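Long-range contacts in bifunctional GH43-CE protein (Bacteroides eggerthii, PDB 6MLY), which probably removes xylose units from xylan as a family 43 glycoside hydrolase and carries, in the same chain, a carbohydrate esterase domain: residues S110-T115 with Y141-F146; T116-F121 with E136-Y141; T47-S52 with G94-C99; G54-K59 with V69-D74. All coordinates share one frame; numbering follows the deposited sequence.

Interaction 1. Residues S110-T115 with Y141-F146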
loop_
_atom_site.group_PDB
_atom_site.type_symbol
_atom_site.label_atom_id
_atom_site.label_comp_id
_atom_site.label_asym_id
_atom_site.label_seq_id
_atom_site.Cartn_x
_atom_site.Cartn_y
_atom_site.Cartn_z
ATOM N N SER A 110 -21.714 23.296 12.616
ATOM C CA SER A 110 -20.825 23.469 13.763
ATOM C C SER A 110 -19.709 22.416 13.734
ATOM O O SER A 110 -19.919 21.308 13.261
ATOM C CB SER A 110 -21.588 23.389 15.058
ATOM O OG SER A 110 -21.840 22.038 15.417
ATOM N N THR A 111 -18.537 22.789 14.259
ATOM C CA THR A 111 -17.512 21.837 14.671
ATOM C C THR A 111 -16.733 22.411 15.860
ATOM O O THR A 111 -16.913 23.571 16.237
ATOM C CB THR A 111 -16.576 21.465 13.511
ATOM O OG1 THR A 111 -15.728 20.408 13.962
ATOM C CG2 THR A 111 -15.721 22.614 13.027
ATOM N N PHE A 112 -15.863 21.567 16.424
ATOM C CA PHE A 112 -14.948 21.897 17.517
ATOM C C PHE A 112 -13.551 21.390 17.142
ATOM O O PHE A 112 -13.403 20.648 16.166
ATOM C CB PHE A 112 -15.415 21.255 18.825
ATOM C CG PHE A 112 -15.397 19.747 18.807
ATOM C CD1 PHE A 112 -14.394 19.040 19.451
ATOM C CD2 PHE A 112 -16.369 19.033 18.123
ATOM C CE1 PHE A 112 -14.369 17.654 19.417
ATOM C CE2 PHE A 112 -16.340 17.647 18.087
ATOM C CZ PHE A 112 -15.343 16.960 18.737
ATOM N N ALA A 113 -12.541 21.773 17.931
ATOM C CA ALA A 113 -11.171 21.316 17.705
ATOM C C ALA A 113 -10.331 21.478 18.978
ATOM O O ALA A 113 -10.270 22.565 19.553
ATOM C CB ALA A 113 -10.561 22.075 16.552
ATOM N N GLN A 114 -9.657 20.385 19.364
ATOM C CA GLN A 114 -8.691 20.343 20.471
ATOM C C GLN A 114 -7.402 21.078 20.078
ATOM O O GLN A 114 -6.641 21.492 20.947
ATOM C CB GLN A 114 -8.389 18.894 20.857
ATOM C CG GLN A 114 -9.616 18.141 21.347
ATOM C CD GLN A 114 -9.337 16.681 21.596
ATOM O OE1 GLN A 114 -8.802 16.304 22.636
ATOM N NE2 GLN A 114 -9.710 15.846 20.638
ATOM N N THR A 115 -7.175 21.241 18.768
ATOM C CA THR A 115 -6.061 22.020 18.231
ATOM C C THR A 115 -6.062 23.454 18.789
ATOM O O THR A 115 -4.994 24.052 18.884
ATOM C CB THR A 115 -6.085 22.021 16.697
ATOM O OG1 THR A 115 -5.946 20.667 16.263
ATOM C CG2 THR A 115 -4.994 22.869 16.079
ATOM N N TYR A 141 -16.821 21.496 22.885
ATOM C CA TYR A 141 -17.845 20.567 23.348
ATOM C C TYR A 141 -17.738 19.281 22.515
ATOM O O TYR A 141 -17.868 19.300 21.292
ATOM C CB TYR A 141 -19.222 21.234 23.303
ATOM C CG TYR A 141 -19.372 22.433 24.210
ATOM C CD1 TYR A 141 -19.970 22.327 25.459
ATOM C CD2 TYR A 141 -18.927 23.686 23.814
ATOM C CE1 TYR A 141 -20.115 23.428 26.292
ATOM C CE2 TYR A 141 -19.068 24.798 24.633
ATOM C CZ TYR A 141 -19.661 24.668 25.876
ATOM O OH TYR A 141 -19.780 25.768 26.674
ATOM N N HIS A 142 -17.485 18.165 23.205
ATOM C CA HIS A 142 -17.080 16.906 22.582
ATOM C C HIS A 142 -18.295 16.247 21.917
ATOM O O HIS A 142 -19.234 15.839 22.597
ATOM C CB HIS A 142 -16.392 16.013 23.632
ATOM C CG HIS A 142 -15.744 14.781 23.096
ATOM N ND1 HIS A 142 -14.504 14.801 22.484
ATOM C CD2 HIS A 142 -16.138 13.488 23.112
ATOM C CE1 HIS A 142 -14.170 13.574 22.128
ATOM N NE2 HIS A 142 -15.156 12.748 22.504
ATOM N N ASP A 143 -18.251 16.152 20.581
ATOM C CA ASP A 143 -19.267 15.478 19.766
ATOM C C ASP A 143 -20.640 16.072 20.079
ATOM O O ASP A 143 -21.601 15.340 20.326
ATOM C CB ASP A 143 -19.298 13.970 20.023
ATOM C CG ASP A 143 -17.938 13.307 19.972
ATOM O OD1 ASP A 143 -16.930 14.027 20.117
ATOM O OD2 ASP A 143 -17.904 12.079 19.793
ATOM N N HIS A 144 -20.702 17.407 20.085
ATOM C CA HIS A 144 -21.912 18.140 20.398
ATOM C C HIS A 144 -22.908 17.995 19.244
ATOM O O HIS A 144 -22.520 17.938 18.083
ATOM C CB HIS A 144 -21.588 19.611 20.696
ATOM C CG HIS A 144 -21.052 20.376 19.530
ATOM N ND1 HIS A 144 -19.737 20.798 19.461
ATOM C CD2 HIS A 144 -21.642 20.799 18.389
ATOM C CE1 HIS A 144 -19.544 21.448 18.330
ATOM N NE2 HIS A 144 -20.694 21.460 17.653
ATOM N N SER A 145 -24.196 17.951 19.590
ATOM C CA SER A 145 -25.287 17.908 18.627
ATOM C C SER A 145 -26.326 18.969 19.001
ATOM O O SER A 145 -27.254 18.677 19.731
ATOM C CB SER A 145 -25.889 16.526 18.568
ATOM O OG SER A 145 -27.120 16.528 17.856
ATOM N N PHE A 146 -26.128 20.196 18.502
ATOM C CA PHE A 146 -27.052 21.316 18.719
ATOM C C PHE A 146 -28.348 21.051 17.943
ATOM O O PHE A 146 -28.344 20.294 16.960
ATOM C CB PHE A 146 -26.401 22.650 18.335
ATOM C CG PHE A 146 -26.293 22.914 16.855
ATOM C CD1 PHE A 146 -27.314 23.553 16.171
ATOM C CD2 PHE A 146 -25.165 22.535 16.142
ATOM C CE1 PHE A 146 -27.215 23.799 14.809
ATOM C CE2 PHE A 146 -25.067 22.783 14.780
ATOM C CZ PHE A 146 -26.091 23.417 14.115
#

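Interaction 2. Residues T116-F121 with E136-Y141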
loop_
_atom_site.group_PDB
_atom_site.type_symbol
_atom_site.label_atom_id
_atom_site.label_comp_id
_atom_site.label_asym_id
_atom_site.label_seq_id
_atom_site.Cartn_x
_atom_site.Cartn_y
_atom_site.Cartn_z
ATOM N N THR A 116 -7.243 24.009 19.106
ATOM C CA THR A 116 -7.369 25.334 19.760
ATOM C C THR A 116 -8.372 25.311 20.927
ATOM O O THR A 116 -8.678 26.365 21.492
ATOM C CB THR A 116 -7.815 26.417 18.769
ATOM O OG1 THR A 116 -9.120 26.071 18.306
ATOM C CG2 THR A 116 -6.882 26.571 17.591
ATOM N N GLY A 117 -8.870 24.120 21.286
ATOM C CA GLY A 117 -9.852 23.935 22.351
ATOM C C GLY A 117 -11.035 24.877 22.208
ATOM O O GLY A 117 -11.501 25.440 23.205
ATOM N N LYS A 118 -11.509 25.043 20.964
ATOM C CA LYS A 118 -12.593 25.976 20.619
ATOM C C LYS A 118 -13.696 25.247 19.838
ATOM O O LYS A 118 -13.429 24.239 19.156
ATOM C CB LYS A 118 -12.066 27.139 19.772
ATOM C CG LYS A 118 -11.462 28.301 20.548
ATOM C CD LYS A 118 -11.481 29.596 19.769
ATOM C CE LYS A 118 -10.933 30.773 20.546
ATOM N NZ LYS A 118 -11.750 31.990 20.324
ATOM N N THR A 119 -14.923 25.791 19.941
ATOM C CA THR A 119 -16.096 25.377 19.159
ATOM C C THR A 119 -16.446 26.493 18.162
ATOM O O THR A 119 -16.509 27.665 18.545
ATOM C CB THR A 119 -17.273 25.037 20.082
ATOM O OG1 THR A 119 -16.865 23.975 20.945
ATOM C CG2 THR A 119 -18.521 24.619 19.335
ATOM N N TYR A 120 -16.670 26.111 16.896
ATOM C CA TYR A 120 -16.929 27.048 15.786
ATOM C C TYR A 120 -18.330 26.810 15.205
ATOM O O TYR A 120 -18.761 25.672 15.067
ATOM C CB TYR A 120 -15.869 26.892 14.692
ATOM C CG TYR A 120 -14.447 27.089 15.156
ATOM C CD1 TYR A 120 -13.728 26.049 15.724
ATOM C CD2 TYR A 120 -13.815 28.316 15.025
ATOM C CE1 TYR A 120 -12.420 26.221 16.153
ATOM C CE2 TYR A 120 -12.508 28.505 15.448
ATOM C CZ TYR A 120 -11.803 27.454 16.010
ATOM O OH TYR A 120 -10.512 27.633 16.427
ATOM N N PHE A 121 -19.021 27.903 14.862
ATOM C CA PHE A 121 -20.350 27.866 14.247
ATOM C C PHE A 121 -20.320 28.648 12.929
ATOM O O PHE A 121 -19.803 29.766 12.872
ATOM C CB PHE A 121 -21.414 28.437 15.191
ATOM C CG PHE A 121 -22.087 27.410 16.066
ATOM C CD1 PHE A 121 -23.165 26.677 15.598
ATOM C CD2 PHE A 121 -21.628 27.160 17.350
ATOM C CE1 PHE A 121 -23.775 25.724 16.399
ATOM C CE2 PHE A 121 -22.240 26.206 18.148
ATOM C CZ PHE A 121 -23.311 25.489 17.671
ATOM N N GLU A 136 -17.238 31.764 17.266
ATOM C CA GLU A 136 -16.420 30.764 17.960
ATOM C C GLU A 136 -16.277 31.110 19.447
ATOM O O GLU A 136 -16.398 32.267 19.844
ATOM C CB GLU A 136 -15.053 30.643 17.289
ATOM C CG GLU A 136 -14.296 31.953 17.155
ATOM C CD GLU A 136 -13.032 31.823 16.319
ATOM O OE1 GLU A 136 -13.149 31.751 15.075
ATOM O OE2 GLU A 136 -11.937 31.758 16.914
ATOM N N PHE A 137 -16.013 30.075 20.253
ATOM C CA PHE A 137 -15.928 30.193 21.706
ATOM C C PHE A 137 -15.375 28.898 22.320
ATOM O O PHE A 137 -15.267 27.869 21.637
ATOM C CB PHE A 137 -17.302 30.538 22.284
ATOM C CG PHE A 137 -18.447 29.672 21.811
ATOM C CD1 PHE A 137 -18.762 28.486 22.462
ATOM C CD2 PHE A 137 -19.240 30.064 20.741
ATOM C CE1 PHE A 137 -19.826 27.703 22.038
ATOM C CE2 PHE A 137 -20.307 29.283 20.321
ATOM C CZ PHE A 137 -20.594 28.101 20.967
ATOM N N SER A 138 -15.033 28.973 23.615
ATOM C CA SER A 138 -14.455 27.864 24.385
ATOM C C SER A 138 -15.467 27.370 25.415
ATOM O O SER A 138 -16.371 28.116 25.776
ATOM C CB SER A 138 -13.173 28.288 25.047
ATOM O OG SER A 138 -12.170 28.534 24.073
ATOM N N PRO A 139 -15.323 26.122 25.883
ATOM C CA PRO A 139 -14.331 25.157 25.423
ATOM C C PRO A 139 -14.732 24.506 24.088
ATOM O O PRO A 139 -15.572 25.033 23.357
ATOM C CB PRO A 139 -14.274 24.101 26.541
ATOM C CG PRO A 139 -15.651 24.159 27.157
ATOM C CD PRO A 139 -16.039 25.618 27.062
ATOM N N ALA A 140 -14.087 23.382 23.771
ATOM C CA ALA A 140 -14.572 22.455 22.766
ATOM C C ALA A 140 -15.598 21.524 23.425
ATOM O O ALA A 140 -15.288 20.867 24.417
ATOM C CB ALA A 140 -13.414 21.683 22.177
ATOM N N TYR A 141 -16.821 21.496 22.885
ATOM C CA TYR A 141 -17.845 20.567 23.348
ATOM C C TYR A 141 -17.738 19.281 22.515
ATOM O O TYR A 141 -17.868 19.300 21.292
ATOM C CB TYR A 141 -19.222 21.234 23.303
ATOM C CG TYR A 141 -19.372 22.433 24.210
ATOM C CD1 TYR A 141 -19.970 22.327 25.459
ATOM C CD2 TYR A 141 -18.927 23.686 23.814
ATOM C CE1 TYR A 141 -20.115 23.428 26.292
ATOM C CE2 TYR A 141 -19.068 24.798 24.633
ATOM C CZ TYR A 141 -19.661 24.668 25.876
ATOM O OH TYR A 141 -19.780 25.768 26.674
#

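Interaction 3. Residues T47-S52 with G94-C99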
loop_
_atom_site.group_PDB
_atom_site.type_symbol
_atom_site.label_atom_id
_atom_site.label_comp_id
_atom_site.label_asym_id
_atom_site.label_seq_id
_atom_site.Cartn_x
_atom_site.Cartn_y
_atom_site.Cartn_z
ATOM N N THR A 47 -15.638 14.955 8.729
ATOM C CA THR A 47 -14.376 15.219 9.427
ATOM C C THR A 47 -13.193 14.919 8.492
ATOM O O THR A 47 -13.151 13.864 7.843
ATOM C CB THR A 47 -14.275 14.398 10.719
ATOM O OG1 THR A 47 -15.365 14.721 11.582
ATOM C CG2 THR A 47 -12.986 14.643 11.471
ATOM N N THR A 48 -12.258 15.879 8.418
ATOM C CA THR A 48 -10.949 15.723 7.775
ATOM C C THR A 48 -9.824 16.183 8.712
ATOM O O THR A 48 -8.666 16.236 8.293
ATOM C CB THR A 48 -10.866 16.514 6.465
ATOM O OG1 THR A 48 -11.016 17.902 6.774
ATOM C CG2 THR A 48 -11.900 16.069 5.455
ATOM N N MET A 49 -10.169 16.507 9.965
ATOM C CA MET A 49 -9.211 16.812 11.024
ATOM C C MET A 49 -8.251 17.915 10.556
ATOM O O MET A 49 -8.661 19.070 10.398
ATOM C CB MET A 49 -8.441 15.545 11.423
ATOM C CG MET A 49 -9.299 14.533 12.155
ATOM S SD MET A 49 -8.669 12.843 12.012
ATOM C CE MET A 49 -10.095 11.927 12.597
ATOM N N HIS A 50 -7.000 17.531 10.263
ATOM C CA HIS A 50 -5.877 18.457 10.123
ATOM C C HIS A 50 -5.710 18.921 8.670
ATOM O O HIS A 50 -4.758 19.632 8.373
ATOM C CB HIS A 50 -4.588 17.806 10.638
ATOM C CG HIS A 50 -4.292 16.505 9.975
ATOM N ND1 HIS A 50 -4.544 15.299 10.587
ATOM C CD2 HIS A 50 -3.832 16.218 8.741
ATOM C CE1 HIS A 50 -4.228 14.321 9.772
ATOM N NE2 HIS A 50 -3.785 14.857 8.632
ATOM N N MET A 51 -6.628 18.525 7.780
ATOM C CA MET A 51 -6.592 18.954 6.384
ATOM C C MET A 51 -7.106 20.395 6.255
ATOM O O MET A 51 -7.869 20.879 7.085
ATOM C CB MET A 51 -7.443 18.044 5.492
ATOM C CG MET A 51 -7.059 16.580 5.556
ATOM S SD MET A 51 -5.297 16.249 5.252
ATOM C CE MET A 51 -5.258 16.321 3.464
ATOM N N SER A 52 -6.682 21.047 5.171
ATOM C CA SER A 52 -7.034 22.408 4.825
ATOM C C SER A 52 -7.355 22.463 3.331
ATOM O O SER A 52 -6.479 22.171 2.516
ATOM C CB SER A 52 -5.905 23.342 5.189
ATOM O OG SER A 52 -6.017 24.587 4.512
ATOM N N GLY A 94 -7.262 18.596 14.967
ATOM C CA GLY A 94 -7.954 19.534 14.081
ATOM C C GLY A 94 -9.467 19.470 14.242
ATOM O O GLY A 94 -9.977 19.070 15.302
ATOM N N SER A 95 -10.178 19.849 13.174
ATOM C CA SER A 95 -11.631 19.902 13.171
ATOM C C SER A 95 -12.213 18.484 13.196
ATOM O O SER A 95 -11.999 17.710 12.283
ATOM C CB SER A 95 -12.156 20.692 12.000
ATOM O OG SER A 95 -11.882 20.048 10.771
ATOM N N TRP A 96 -12.989 18.196 14.246
ATOM C CA TRP A 96 -13.560 16.876 14.523
ATOM C C TRP A 96 -15.052 16.844 14.134
ATOM O O TRP A 96 -15.491 17.627 13.274
ATOM C CB TRP A 96 -13.287 16.522 15.997
ATOM C CG TRP A 96 -12.016 15.749 16.182
ATOM C CD1 TRP A 96 -10.962 15.713 15.321
ATOM C CD2 TRP A 96 -11.661 14.894 17.284
ATOM N NE1 TRP A 96 -9.988 14.886 15.802
ATOM C CE2 TRP A 96 -10.381 14.374 17.006
ATOM C CE3 TRP A 96 -12.292 14.514 18.476
ATOM C CZ2 TRP A 96 -9.720 13.502 17.870
ATOM C CZ3 TRP A 96 -11.641 13.648 19.328
ATOM C CH2 TRP A 96 -10.371 13.152 19.029
ATOM N N ALA A 97 -15.805 15.896 14.718
ATOM C CA ALA A 97 -17.223 15.665 14.422
ATOM C C ALA A 97 -17.985 16.992 14.394
ATOM O O ALA A 97 -17.878 17.803 15.310
ATOM C CB ALA A 97 -17.821 14.724 15.437
ATOM N N SER A 98 -18.750 17.186 13.315
ATOM C CA SER A 98 -19.500 18.388 13.061
ATOM C C SER A 98 -20.990 18.075 13.199
ATOM O O SER A 98 -21.385 16.913 13.258
ATOM C CB SER A 98 -19.176 18.959 11.696
ATOM O OG SER A 98 -19.531 18.061 10.656
ATOM N N CYS A 99 -21.790 19.143 13.249
ATOM C CA CYS A 99 -23.234 19.081 13.365
ATOM C C CYS A 99 -23.833 19.928 12.238
ATOM O O CYS A 99 -23.527 21.117 12.143
ATOM C CB CYS A 99 -23.666 19.595 14.734
ATOM S SG CYS A 99 -25.401 19.265 15.131
#

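Interaction 4. Residues G54-K59 with V69-D74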
loop_
_atom_site.group_PDB
_atom_site.type_symbol
_atom_site.label_atom_id
_atom_site.label_comp_id
_atom_site.label_asym_id
_atom_site.label_seq_id
_atom_site.Cartn_x
_atom_site.Cartn_y
_atom_site.Cartn_z
ATOM N N GLY A 54 -11.207 22.634 5.612
ATOM C CA GLY A 54 -11.796 21.801 6.676
ATOM C C GLY A 54 -13.310 21.687 6.579
ATOM O O GLY A 54 -13.964 22.499 5.927
ATOM N N VAL A 55 -13.851 20.669 7.266
ATOM C CA VAL A 55 -15.290 20.332 7.327
ATOM C C VAL A 55 -15.871 20.337 5.914
ATOM O O VAL A 55 -16.532 21.291 5.512
ATOM C CB VAL A 55 -16.081 21.266 8.268
ATOM C CG1 VAL A 55 -17.467 20.711 8.570
ATOM C CG2 VAL A 55 -15.337 21.551 9.565
ATOM N N PRO A 56 -15.629 19.279 5.105
ATOM C CA PRO A 56 -16.223 19.182 3.772
ATOM C C PRO A 56 -17.727 18.879 3.808
ATOM O O PRO A 56 -18.157 17.977 4.526
ATOM C CB PRO A 56 -15.470 18.018 3.110
ATOM C CG PRO A 56 -14.960 17.183 4.263
ATOM C CD PRO A 56 -14.740 18.146 5.411
ATOM N N ILE A 57 -18.496 19.637 3.018
ATOM C CA ILE A 57 -19.922 19.398 2.824
ATOM C C ILE A 57 -20.091 18.650 1.500
ATOM O O ILE A 57 -19.487 19.027 0.503
ATOM C CB ILE A 57 -20.734 20.711 2.842
ATOM C CG1 ILE A 57 -20.441 21.559 4.084
ATOM C CG2 ILE A 57 -22.226 20.430 2.695
ATOM C CD1 ILE A 57 -19.625 22.797 3.809
ATOM N N MET A 58 -20.925 17.605 1.522
ATOM C CA MET A 58 -21.211 16.762 0.369
ATOM C C MET A 58 -22.712 16.801 0.067
ATOM O O MET A 58 -23.521 16.760 0.980
ATOM C CB MET A 58 -20.811 15.310 0.641
ATOM C CG MET A 58 -19.327 15.116 0.830
ATOM S SD MET A 58 -18.866 13.368 0.843
ATOM C CE MET A 58 -17.160 13.502 1.374
ATOM N N LYS A 59 -23.050 16.843 -1.224
ATOM C CA LYS A 59 -24.427 16.857 -1.705
ATOM C C LYS A 59 -24.743 15.506 -2.358
ATOM O O LYS A 59 -23.867 14.890 -2.955
ATOM C CB LYS A 59 -24.608 18.014 -2.694
ATOM C CG LYS A 59 -25.898 18.007 -3.505
ATOM C CD LYS A 59 -25.944 19.091 -4.564
ATOM C CE LYS A 59 -27.316 19.254 -5.185
ATOM N NZ LYS A 59 -27.600 20.667 -5.537
ATOM N N VAL A 69 -19.224 19.921 -2.488
ATOM C CA VAL A 69 -19.791 21.172 -2.989
ATOM C C VAL A 69 -19.137 22.388 -2.317
ATOM O O VAL A 69 -19.046 23.447 -2.950
ATOM C CB VAL A 69 -21.323 21.183 -2.830
ATOM C CG1 VAL A 69 -21.964 20.113 -3.700
ATOM C CG2 VAL A 69 -21.765 21.031 -1.379
ATOM N N ASN A 70 -18.688 22.244 -1.061
ATOM C CA ASN A 70 -18.167 23.373 -0.286
ATOM C C ASN A 70 -17.415 22.853 0.949
ATOM O O ASN A 70 -17.560 21.684 1.338
ATOM C CB ASN A 70 -19.303 24.331 0.107
ATOM C CG ASN A 70 -18.858 25.733 0.483
ATOM O OD1 ASN A 70 -17.667 26.024 0.581
ATOM N ND2 ASN A 70 -19.821 26.615 0.694
ATOM N N TYR A 71 -16.605 23.748 1.535
ATOM C CA TYR A 71 -15.950 23.565 2.824
ATOM C C TYR A 71 -16.351 24.709 3.767
ATOM O O TYR A 71 -16.645 25.819 3.317
ATOM C CB TYR A 71 -14.431 23.517 2.649
ATOM C CG TYR A 71 -13.908 22.240 2.043
ATOM C CD1 TYR A 71 -13.886 22.048 0.671
ATOM C CD2 TYR A 71 -13.430 21.216 2.843
ATOM C CE1 TYR A 71 -13.409 20.872 0.112
ATOM C CE2 TYR A 71 -12.937 20.041 2.300
ATOM C CZ TYR A 71 -12.925 19.864 0.929
ATOM O OH TYR A 71 -12.446 18.699 0.398
ATOM N N ALA A 72 -16.331 24.428 5.076
ATOM C CA ALA A 72 -16.761 25.370 6.109
ATOM C C ALA A 72 -15.715 26.473 6.319
ATOM O O ALA A 72 -16.082 27.633 6.562
ATOM C CB ALA A 72 -17.036 24.640 7.399
ATOM N N TYR A 73 -14.428 26.107 6.269
ATOM C CA TYR A 73 -13.340 27.073 6.426
ATOM C C TYR A 73 -12.139 26.660 5.570
ATOM O O TYR A 73 -12.079 25.544 5.087
ATOM C CB TYR A 73 -12.958 27.222 7.902
ATOM C CG TYR A 73 -12.310 26.015 8.534
ATOM C CD1 TYR A 73 -10.959 25.739 8.350
ATOM C CD2 TYR A 73 -13.040 25.162 9.349
ATOM C CE1 TYR A 73 -10.360 24.635 8.940
ATOM C CE2 TYR A 73 -12.454 24.058 9.947
ATOM C CZ TYR A 73 -11.111 23.793 9.741
ATOM O OH TYR A 73 -10.553 22.706 10.340
ATOM N N ASP A 74 -11.195 27.600 5.425
ATOM C CA ASP A 74 -9.974 27.460 4.635
ATOM C C ASP A 74 -8.833 26.993 5.547
ATOM O O ASP A 74 -8.261 25.926 5.328
ATOM C CB ASP A 74 -9.620 28.775 3.934
ATOM C CG ASP A 74 -9.806 28.746 2.428
ATOM O OD1 ASP A 74 -10.867 29.225 1.954
ATOM O OD2 ASP A 74 -8.864 28.263 1.734
#

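Interaction 1. Residues S110-T115 with Y141-F146
Ser110 and His144 form the hydrogen bond that joins these segments, OG to NE2 at 2.6 Å; the hydroxyl lies at the edge of the imidazole, in its plane, and either atom could be the donor. At the other nitrogen, His144 ND1 donates to Tyr141 O at 3.0 Å, a bond that closes the bend 141-144 on itself. Held at both nitrogens, the imidazole has little freedom to rotate about its CB-CG bond.

The aromatic packing centres on Phe112, whose CG sits between the backbone N and the carbonyl carbon (chi1 64°); the ring beyond it lies against the bend. Tyr141 O lies over one face of that ring, toward the rim and 3.5 Å from CG. His142 and His144 complete an aromatic cluster, each ring plane inclined at 61° to the phenyl plane. Phe112 CZ comes 3.6 Å from OD1 of Asp143, the residue predicted to tune the catalytic acid and to orient it and the substrate, and the phenyl group thus packs against the loop that carries this aspartate. At the far end, Ser110 OG meets the edge of the Phe146 ring, 3.4 Å from CE2.

Strand 106-113, between strands 99-103 and 118-124, is brought here against the start of the next sheet at strand 145-148; His144 rests on Thr119 on one flank and on Met156 and Tyr158 of strand 154-158.

Interaction 2. Residues T116-F121 with E136-Y141
Thr119 turns OG1 anti to its own carbonyl carbon (chi1 -60°), where the hydroxyl reaches the backbone that follows strand 133-137. It donates to Pro139 O at 2.9 Å, in the carbonyl plane on a lone pair, and accepts from Tyr141 N at 3.1 Å. One hydroxyl therefore pins two backbone groups of a loop that contains a cis peptide bond before Pro139. Glu136 has CG between the backbone N and the carbonyl carbon (chi1 55°), and its side chain runs beside that of Tyr120, both pointing the same way. OE1 stands at the edge of the tyrosine ring, 3.3 Å from CE2, while OE2 makes a weak salt bridge of 3.4 Å with Lys118 NZ.

Between the strands, Thr119 and Phe137 are a hydrogen-bonded antiparallel pair: Thr119 N to Phe137 O is 2.7 Å and almost straight at 176°, with the return bond from Phe137 N to Thr119 O. On the side of the sheet bearing Thr119, Phe137 CZ touches the edge of the Phe121 ring at CE2, 3.8 Å away. Ser138 OG adds a weak bond to Gly117 O.

Gly117 and Lys118 both face Ala113, forming a G1 beta bulge at the entry to strand 118-124. With strand 133-137 this strand makes the outer beta hairpin of a four-stranded antiparallel sheet, as in a blade of the GH43 beta-propeller.

Interaction 3. Residues T47-S52 with G94-C99
From within the type II' beta turn Thr48-Met51, Met49 makes a single antiparallel bridge to Ser95. Ser95 N donates to Met49 O at 3.3 Å from above the carbonyl plane, and the return bond, Met49 N to Ser95 O at 3.2 Å, is weak. Gly94 lies close under the turn, where a side chain would run into Met49 O.

Met49 lays CG obliquely by the indole of Trp96, 3.7 Å from NE1, and its SD stands 5.4 Å from the centroid of the five-membered ring in an oblique Met-aromatic contact. NE1 itself bonds to Gly92 O. Thr47 has OG1 anti to its carbonyl carbon (chi1 -59°), which leaves CG2 anti to the backbone N and against Ser95 O at 3.3 Å. Its OG1 borders the carbonyl carbon of Trp96 and has a weak bond to Asp32. An alanine here would probably open a gap beside Ser95 O and the Trp96 backbone and leave Asp32 without that weak partner.

Around this pair, Trp96 and Cys99 bond through their backbones to Phe112 and Ser110 of strand 106-113, and Ser95 and Ser98 pack on Thr111. On the other flank, strand 51-52 pairs with strand 333-335.

Interaction 4. Residues G54-K59 with V69-D74
Gly54 and Tyr73 pair where the beta hairpin of strands 56-60 and 66-71 reaches its open end, and the backbone bonds form the first shell. Gly54 N donates to Tyr73 O at 3.1 Å, and further along Ile57 N donates to Asn70 O at 2.8 Å, with Val69 N returning to Ile57 O. Between them both segments turn a corner, at Val55 and at Ala72, and Ala72 N is shared by two acceptors, Gly54 O and Val55 O, each 3.2 Å away.

Side chains fill in around this frame. Gly54 CA lies over the face of the Tyr73 ring in a CH-pi contact, 4.0 Å from the centroid and 20° off the normal. Val55 CB meets Ala72 CB at 3.6 Å. Tyr71, with CG anti to its carbonyl carbon (chi1 -74°), packs CE2 obliquely against Pro56 CB at 3.3 Å.

Farther out, Tyr71 OH bonds to Leu330 O and Tyr71 O accepts from Trp132 NE1, while Lys59 NZ forms a salt bridge with Glu128. An alanine in place of Tyr71 would probably leave Leu330 O without its hydroxyl mate and open a gap beside the Pro56 ring. Val55 and Ile57 also rest on Leu109 of strand 106-113. At the closed side, the Lys59 and Val69 side chains cross at about a right angle, Lys59 CB lying 3.5 Å from Val69 CG1.

How the interactions relate
From the N terminus, residues 47-52 begin interaction 3, and before their partner 94-99 arrives the chain runs through the hairpin of interaction 4, which is nested inside that loop. Ser52 OG to Asp74 O joins the two. Interaction 1 opens only after interaction 3 has closed, and interaction 2 is nested inside it in the same way, the two sharing Tyr141 and meeting through neighbouring strands 106-113 and 118-124. The two nested pairs follow in series without crossing. Strand 106-113 connects them: its Thr111 packs on Val55 of interaction 4, and Ser110 bonds to Cys99 of interaction 3. Together they knit consecutive sheets of the GH43 domain.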